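Local structure of muconate cycloisomerase (Azorhizobium caulinodans, 3MY9) at residues D150-R153 against M154-M157; L257-V260 against V261-A265; I306-A309 against A310-L314. The protein belongs to the mandelate racemase / muconate lactonizing enzyme family of the enolase superfamily and binds magnesium in its barrel domain. All blocks are in the same frame, centred on the assembly; numbering follows the deposited sequence.

Three helices of the same barrel domain illustrate how one i to i+4 backbone pattern can serve different surroundings. Contact 1, on helix 147-157, contact 2, on helix 254-263, and contact 3, on helix 305-316, all belong to beta-alpha-beta units. Contacts 1 and 2 lie about 37 Å apart between centres. Contact 3 is wholly buried; its centre is about 28 Å from that of contact 1 and 27 Å from that of contact 2, and none of the three touches another. Contact 2 meets neighbouring subunits, whereas contacts 1 and 3 touch none. Magnesium is bound at Glu223 and Asp248, and a second ion at Ala238 and Leu241; the Gln264 side chain of contact 2 is about 9 Å from a magnesium ion.

Contact 1 (D150-R153 against M154-M157); sequences DLER and MRAM
Arg155 folds back along its own helix to meet Glu152 and Leu151 at once. Its NH2 donates to Glu152 OE2 at 2.7 Å in a nearly straight bond (165°), the donor lying almost on the axis of the carboxylate C-O bond. NE turns to the same oxygen at 3.3 Å, this time from above the carboxylate plane, giving a side-on, two-nitrogen salt bridge to a single atom. That oxygen lies in the guanidinium plane, while the carboxylate itself is turned 79° from it. Leu151 covers one guanidinium face, with CG 3.7 Å above the plane over its centre and CD2 3.6 Å from Arg155 NH1. With CG of Leu151 opposite the backbone nitrogen (chi1 -177°), the isobutyl group lies beneath the arginine, and bends at chi2 and chi3 bring the Arg155 chain round to it. NH1 has a second carboxylate partner in Glu187 of helix 174-188. All this decorates the helix of a beta-alpha-beta unit, between strands 135-142 and 164-168 of the barrel. The backbone beneath is regular: Met154 N bonds to Asp150 O at 3.0 Å and Met157 N to Arg153 O at 2.9 Å. Met154 packs its side chain on Ile142, Met184 and Phe188, on the buried side of the helix, where Asp150 OD2 accepts a hydrogen bond from Asp144 N.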
loop_
_atom_site.group_PDB
_atom_site.type_symbol
_atom_site.label_atom_id
_atom_site.label_comp_id
_atom_site.label_asym_id
_atom_site.label_seq_id
_atom_site.Cartn_x
_atom_site.Cartn_y
_atom_site.Cartn_z
ATOM N N ASP A 150 44.707 17.131 10.312
ATOM C CA ASP A 150 44.035 15.839 10.354
ATOM C C ASP A 150 44.702 14.809 9.439
ATOM O O ASP A 150 44.790 13.629 9.797
ATOM C CB ASP A 150 42.541 15.981 9.997
ATOM C CG ASP A 150 41.642 16.064 11.221
ATOM O OD1 ASP A 150 42.123 15.800 12.342
ATOM O OD2 ASP A 150 40.430 16.364 11.060
ATOM N N LEU A 151 45.145 15.251 8.263
ATOM C CA LEU A 151 45.810 14.373 7.299
ATOM C C LEU A 151 47.084 13.757 7.881
ATOM O O LEU A 151 47.387 12.594 7.626
ATOM C CB LEU A 151 46.151 15.150 6.013
ATOM C CG LEU A 151 46.784 14.379 4.839
ATOM C CD1 LEU A 151 45.957 13.147 4.500
ATOM C CD2 LEU A 151 46.993 15.276 3.568
ATOM N N GLU A 152 47.842 14.541 8.645
ATOM C CA GLU A 152 49.068 14.025 9.242
ATOM C C GLU A 152 48.729 13.021 10.335
ATOM O O GLU A 152 49.379 11.983 10.438
ATOM C CB GLU A 152 49.961 15.162 9.758
ATOM C CG GLU A 152 50.611 15.944 8.630
ATOM C CD GLU A 152 51.749 15.179 7.940
ATOM O OE1 GLU A 152 52.601 14.567 8.635
ATOM O OE2 GLU A 152 51.794 15.202 6.690
ATOM N N ARG A 153 47.697 13.308 11.125
ATOM C CA ARG A 153 47.196 12.329 12.106
ATOM C C ARG A 153 46.873 10.992 11.435
ATOM O O ARG A 153 47.357 9.947 11.863
ATOM C CB ARG A 153 45.966 12.848 12.845
ATOM C CG ARG A 153 46.276 14.019 13.729
ATOM C CD ARG A 153 45.075 14.511 14.498
ATOM N NE ARG A 153 45.306 15.854 15.019
ATOM C CZ ARG A 153 44.475 16.537 15.808
ATOM N NH1 ARG A 153 43.314 16.015 16.200
ATOM N NH2 ARG A 153 44.825 17.761 16.216
ATOM N N MET A 154 46.104 11.039 10.356
ATOM C CA MET A 154 45.772 9.831 9.584
ATOM C C MET A 154 47.041 9.153 9.074
ATOM O O MET A 154 47.168 7.929 9.118
ATOM C CB MET A 154 44.862 10.181 8.391
ATOM C CG MET A 154 43.477 10.635 8.810
ATOM S SD MET A 154 42.363 11.111 7.462
ATOM C CE MET A 154 42.033 9.467 6.873
ATOM N N ARG A 155 47.976 9.962 8.592
ATOM C CA ARG A 155 49.252 9.452 8.063
ATOM C C ARG A 155 50.015 8.601 9.074
ATOM O O ARG A 155 50.669 7.633 8.700
ATOM C CB ARG A 155 50.152 10.606 7.585
ATOM C CG ARG A 155 50.623 10.466 6.140
ATOM C CD ARG A 155 49.838 11.360 5.142
ATOM N NE ARG A 155 50.396 12.717 5.074
ATOM C CZ ARG A 155 50.388 13.530 4.008
ATOM N NH1 ARG A 155 49.870 13.167 2.831
ATOM N NH2 ARG A 155 50.939 14.736 4.123
ATOM N N ALA A 156 49.941 8.977 10.349
ATOM C CA ALA A 156 50.557 8.201 11.432
ATOM C C ALA A 156 49.669 7.043 11.903
ATOM O O ALA A 156 50.165 5.987 12.291
ATOM C CB ALA A 156 50.876 9.110 12.607
ATOM N N MET A 157 48.354 7.237 11.888
ATOM C CA MET A 157 47.431 6.286 12.532
ATOM C C MET A 157 47.114 5.035 11.703
ATOM O O MET A 157 46.894 3.946 12.247
ATOM C CB MET A 157 46.122 6.986 12.888
ATOM C CG MET A 157 46.260 7.973 14.024
ATOM S SD MET A 157 44.706 8.802 14.424
ATOM C CE MET A 157 45.238 9.199 16.092
#

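Contact 2 (L257-V260 against V261-A265); sequences LMEV and VRRQA
Val261 receives two apolar side chains from the preceding turn: CD1 of Leu257 comes to 4.1 Å from its CG2, the two side chains slanting past each other, while CE of Met258 reaches 4.0 Å from its CB, alongside it and pointing the same way. Bends at chi2 and chi3 bring that methyl back beside the valine. Further along, Val260 O accepts from Ala265 N at 3.0 Å, and Val260 CG1 stands 4.4 Å from Ala265 CB. Gln264, with positive phi, leaves the helix there, and the two bonds back into the last turn make a Schellman motif. Toward the polar edge Glu259 draws in two arginines through one oxygen. Arg263 NH2 donates to Glu259 OE2 at 2.6 Å from the anti side, tilted 29° out of the carboxylate plane, with the oxygen close to the guanidinium plane, and the two planes stand 72° apart. Running alongside Glu259, Arg262 NH1 reaches Glu259 OE2 at 3.0 Å in a weak bond (120°). The network continues across an interface: Glu259 OE1 pairs with Arg263 NH2 of a second subunit, and Arg263 NH2 pairs with Glu259 OE1 of that subunit in return. Helix 254-263 joins parallel barrel strands 245-247 and 268-270, with Leu257, Met258 and Val261 packed on helix 279-292 and Glu259, Val260 and Ala265 against Leu231 of helix 231-240.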
loop_
_atom_site.group_PDB
_atom_site.type_symbol
_atom_site.label_atom_id
_atom_site.label_comp_id
_atom_site.label_asym_id
_atom_site.label_seq_id
_atom_site.Cartn_x
_atom_site.Cartn_y
_atom_site.Cartn_z
ATOM N N LEU A 257 12.816 1.345 16.115
ATOM C CA LEU A 257 13.455 0.440 15.197
ATOM C C LEU A 257 12.403 -0.280 14.365
ATOM O O LEU A 257 12.548 -0.347 13.157
ATOM C CB LEU A 257 14.366 -0.551 15.918
ATOM C CG LEU A 257 15.063 -1.600 15.023
ATOM C CD1 LEU A 257 15.938 -0.944 13.947
ATOM C CD2 LEU A 257 15.875 -2.533 15.893
ATOM N N MET A 258 11.328 -0.767 14.979
ATOM C CA MET A 258 10.258 -1.404 14.188
ATOM C C MET A 258 9.686 -0.488 13.110
ATOM O O MET A 258 9.359 -0.943 12.014
ATOM C CB MET A 258 9.123 -1.979 15.059
ATOM C CG MET A 258 9.539 -3.271 15.810
ATOM S SD MET A 258 9.945 -4.809 14.877
ATOM C CE MET A 258 10.229 -4.320 13.212
ATOM N N GLU A 259 9.588 0.806 13.404
ATOM C CA GLU A 259 9.111 1.761 12.398
ATOM C C GLU A 259 10.175 2.039 11.324
ATOM O O GLU A 259 9.851 2.193 10.151
ATOM C CB GLU A 259 8.665 3.045 13.063
ATOM C CG GLU A 259 7.903 3.963 12.126
ATOM C CD GLU A 259 6.563 3.375 11.646
ATOM O OE1 GLU A 259 5.905 2.582 12.360
ATOM O OE2 GLU A 259 6.170 3.720 10.521
ATOM N N VAL A 260 11.439 2.107 11.724
ATOM C CA VAL A 260 12.517 2.268 10.783
ATOM C C VAL A 260 12.514 1.068 9.803
ATOM O O VAL A 260 12.660 1.259 8.604
ATOM C CB VAL A 260 13.872 2.435 11.517
ATOM C CG1 VAL A 260 15.075 2.243 10.600
ATOM C CG2 VAL A 260 13.926 3.814 12.235
ATOM N N VAL A 261 12.373 -0.156 10.320
ATOM C CA VAL A 261 12.353 -1.335 9.468
ATOM C C VAL A 261 11.165 -1.270 8.528
ATOM O O VAL A 261 11.312 -1.468 7.346
ATOM C CB VAL A 261 12.298 -2.629 10.281
ATOM C CG1 VAL A 261 12.123 -3.850 9.386
ATOM C CG2 VAL A 261 13.545 -2.749 11.159
ATOM N N ARG A 262 9.998 -0.950 9.072
ATOM C CA ARG A 262 8.750 -0.944 8.310
ATOM C C ARG A 262 8.797 0.046 7.165
ATOM O O ARG A 262 8.215 -0.198 6.101
ATOM C CB ARG A 262 7.616 -0.552 9.239
ATOM C CG ARG A 262 6.245 -0.538 8.605
ATOM C CD ARG A 262 5.161 -0.126 9.625
ATOM N NE ARG A 262 3.936 0.238 8.924
ATOM C CZ ARG A 262 3.713 1.409 8.321
ATOM N NH1 ARG A 262 4.619 2.371 8.355
ATOM N NH2 ARG A 262 2.552 1.612 7.690
ATOM N N ARG A 263 9.442 1.189 7.408
ATOM C CA ARG A 263 9.542 2.230 6.399
ATOM C C ARG A 263 10.838 2.078 5.584
ATOM O O ARG A 263 11.043 2.828 4.644
ATOM C CB ARG A 263 9.521 3.626 7.045
ATOM C CG ARG A 263 8.305 3.916 7.904
ATOM C CD ARG A 263 7.141 4.476 7.118
ATOM N NE ARG A 263 7.103 5.939 7.175
ATOM C CZ ARG A 263 6.696 6.650 8.220
ATOM N NH1 ARG A 263 6.712 7.965 8.148
ATOM N NH2 ARG A 263 6.300 6.063 9.349
ATOM N N GLN A 264 11.708 1.132 5.959
ATOM C CA GLN A 264 13.035 1.006 5.345
ATOM C C GLN A 264 13.760 2.358 5.333
ATOM O O GLN A 264 14.341 2.790 4.315
ATOM C CB GLN A 264 12.929 0.432 3.909
ATOM C CG GLN A 264 12.151 -0.947 3.809
ATOM C CD GLN A 264 12.008 -1.385 2.368
ATOM O OE1 GLN A 264 10.977 -1.160 1.740
ATOM N NE2 GLN A 264 13.073 -1.931 1.812
ATOM N N ALA A 265 13.720 3.017 6.475
ATOM C CA ALA A 265 14.235 4.368 6.614
ATOM C C ALA A 265 15.746 4.416 6.932
ATOM O O ALA A 265 16.324 5.481 6.965
ATOM C CB ALA A 265 13.424 5.092 7.677
#

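Contact 3 (I306-A309 against A310-L314); sequences IALA and AGTQL
Thr312 and Leu308 meet one turn apart with their side chains slanting across each other, Thr312 OG1 lying 3.9 Å from Leu308 CD1. The same OG1 donates to Leu308 O at 2.9 Å, so this carbonyl takes two bonds from one residue, the other coming from Thr312 N, also at 2.9 Å. The two donors approach from opposite faces of the carbonyl plane, OG1 tilted 35° from it. The first torsion of Thr312 (chi1 -64°) places OG1 beside its own backbone nitrogen, which turns the hydroxyl back toward the preceding turn and satisfies it within the buried helix. Thr312 also packs on Val352 and Pro353. The helix, 305-316, links strands 300-301 and 326-327 in a beta-alpha-beta unit of the barrel domain. Ala307, Ala309, Ala310 and Gly311 present little bulk along it. Ala310 CB lies 3.6 Å from Ala307 O, and its methyl packs on Met110 of helix 102-120. Past the threonine, Gln313 runs CG alongside Ala309 O at 3.1 Å, a close approach, and bends at chi2; its amide is held elsewhere, OE1 by Ala125 N and NE2 by Leu358 O.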
loop_
_atom_site.group_PDB
_atom_site.type_symbol
_atom_site.label_atom_id
_atom_site.label_comp_id
_atom_site.label_asym_id
_atom_site.label_seq_id
_atom_site.Cartn_x
_atom_site.Cartn_y
_atom_site.Cartn_z
ATOM N N ILE A 306 32.910 3.669 34.330
ATOM C CA ILE A 306 31.892 2.714 34.743
ATOM C C ILE A 306 30.891 2.493 33.622
ATOM O O ILE A 306 30.559 1.354 33.299
ATOM C CB ILE A 306 31.166 3.170 36.028
ATOM C CG1 ILE A 306 32.163 3.362 37.162
ATOM C CG2 ILE A 306 30.119 2.134 36.437
ATOM C CD1 ILE A 306 31.566 3.970 38.409
ATOM N N ALA A 307 30.413 3.578 33.023
ATOM C CA ALA A 307 29.495 3.492 31.890
ATOM C C ALA A 307 30.174 2.909 30.644
ATOM O O ALA A 307 29.538 2.216 29.828
ATOM C CB ALA A 307 28.930 4.877 31.570
ATOM N N LEU A 308 31.450 3.228 30.479
ATOM C CA LEU A 308 32.225 2.707 29.368
ATOM C C LEU A 308 32.442 1.210 29.512
ATOM O O LEU A 308 32.396 0.490 28.538
ATOM C CB LEU A 308 33.574 3.404 29.299
ATOM C CG LEU A 308 34.526 2.941 28.200
ATOM C CD1 LEU A 308 33.869 3.047 26.842
ATOM C CD2 LEU A 308 35.778 3.795 28.278
ATOM N N ALA A 309 32.687 0.741 30.724
ATOM C CA ALA A 309 32.860 -0.703 30.971
ATOM C C ALA A 309 31.571 -1.428 30.574
ATOM O O ALA A 309 31.591 -2.445 29.893
ATOM C CB ALA A 309 33.207 -0.968 32.454
ATOM N N ALA A 310 30.446 -0.870 30.993
ATOM C CA ALA A 310 29.137 -1.442 30.670
ATOM C C ALA A 310 28.935 -1.524 29.150
ATOM O O ALA A 310 28.527 -2.558 28.621
ATOM C CB ALA A 310 28.013 -0.631 31.335
ATOM N N GLY A 311 29.256 -0.446 28.456
ATOM C CA GLY A 311 29.064 -0.412 27.011
ATOM C C GLY A 311 29.969 -1.399 26.283
ATOM O O GLY A 311 29.555 -2.050 25.335
ATOM N N THR A 312 31.199 -1.520 26.751
ATOM C CA THR A 312 32.170 -2.427 26.162
ATOM C C THR A 312 31.774 -3.903 26.345
ATOM O O THR A 312 31.914 -4.707 25.432
ATOM C CB THR A 312 33.552 -2.155 26.787
ATOM O OG1 THR A 312 33.965 -0.829 26.426
ATOM C CG2 THR A 312 34.557 -3.127 26.275
ATOM N N GLN A 313 31.271 -4.246 27.528
ATOM C CA GLN A 313 30.727 -5.598 27.804
ATOM C C GLN A 313 29.528 -5.925 26.920
ATOM O O GLN A 313 29.428 -7.020 26.336
ATOM C CB GLN A 313 30.294 -5.719 29.275
ATOM C CG GLN A 313 31.407 -5.526 30.287
ATOM C CD GLN A 313 32.306 -6.728 30.432
ATOM O OE1 GLN A 313 31.952 -7.837 30.050
ATOM N NE2 GLN A 313 33.490 -6.512 31.004
ATOM N N LEU A 314 28.596 -4.980 26.834
ATOM C CA LEU A 314 27.458 -5.140 25.939
ATOM C C LEU A 314 27.921 -5.450 24.518
ATOM O O LEU A 314 27.476 -6.421 23.904
ATOM C CB LEU A 314 26.568 -3.893 25.922
ATOM C CG LEU A 314 25.533 -3.983 24.776
ATOM C CD1 LEU A 314 24.414 -4.929 25.224
ATOM C CD2 LEU A 314 25.039 -2.632 24.352
#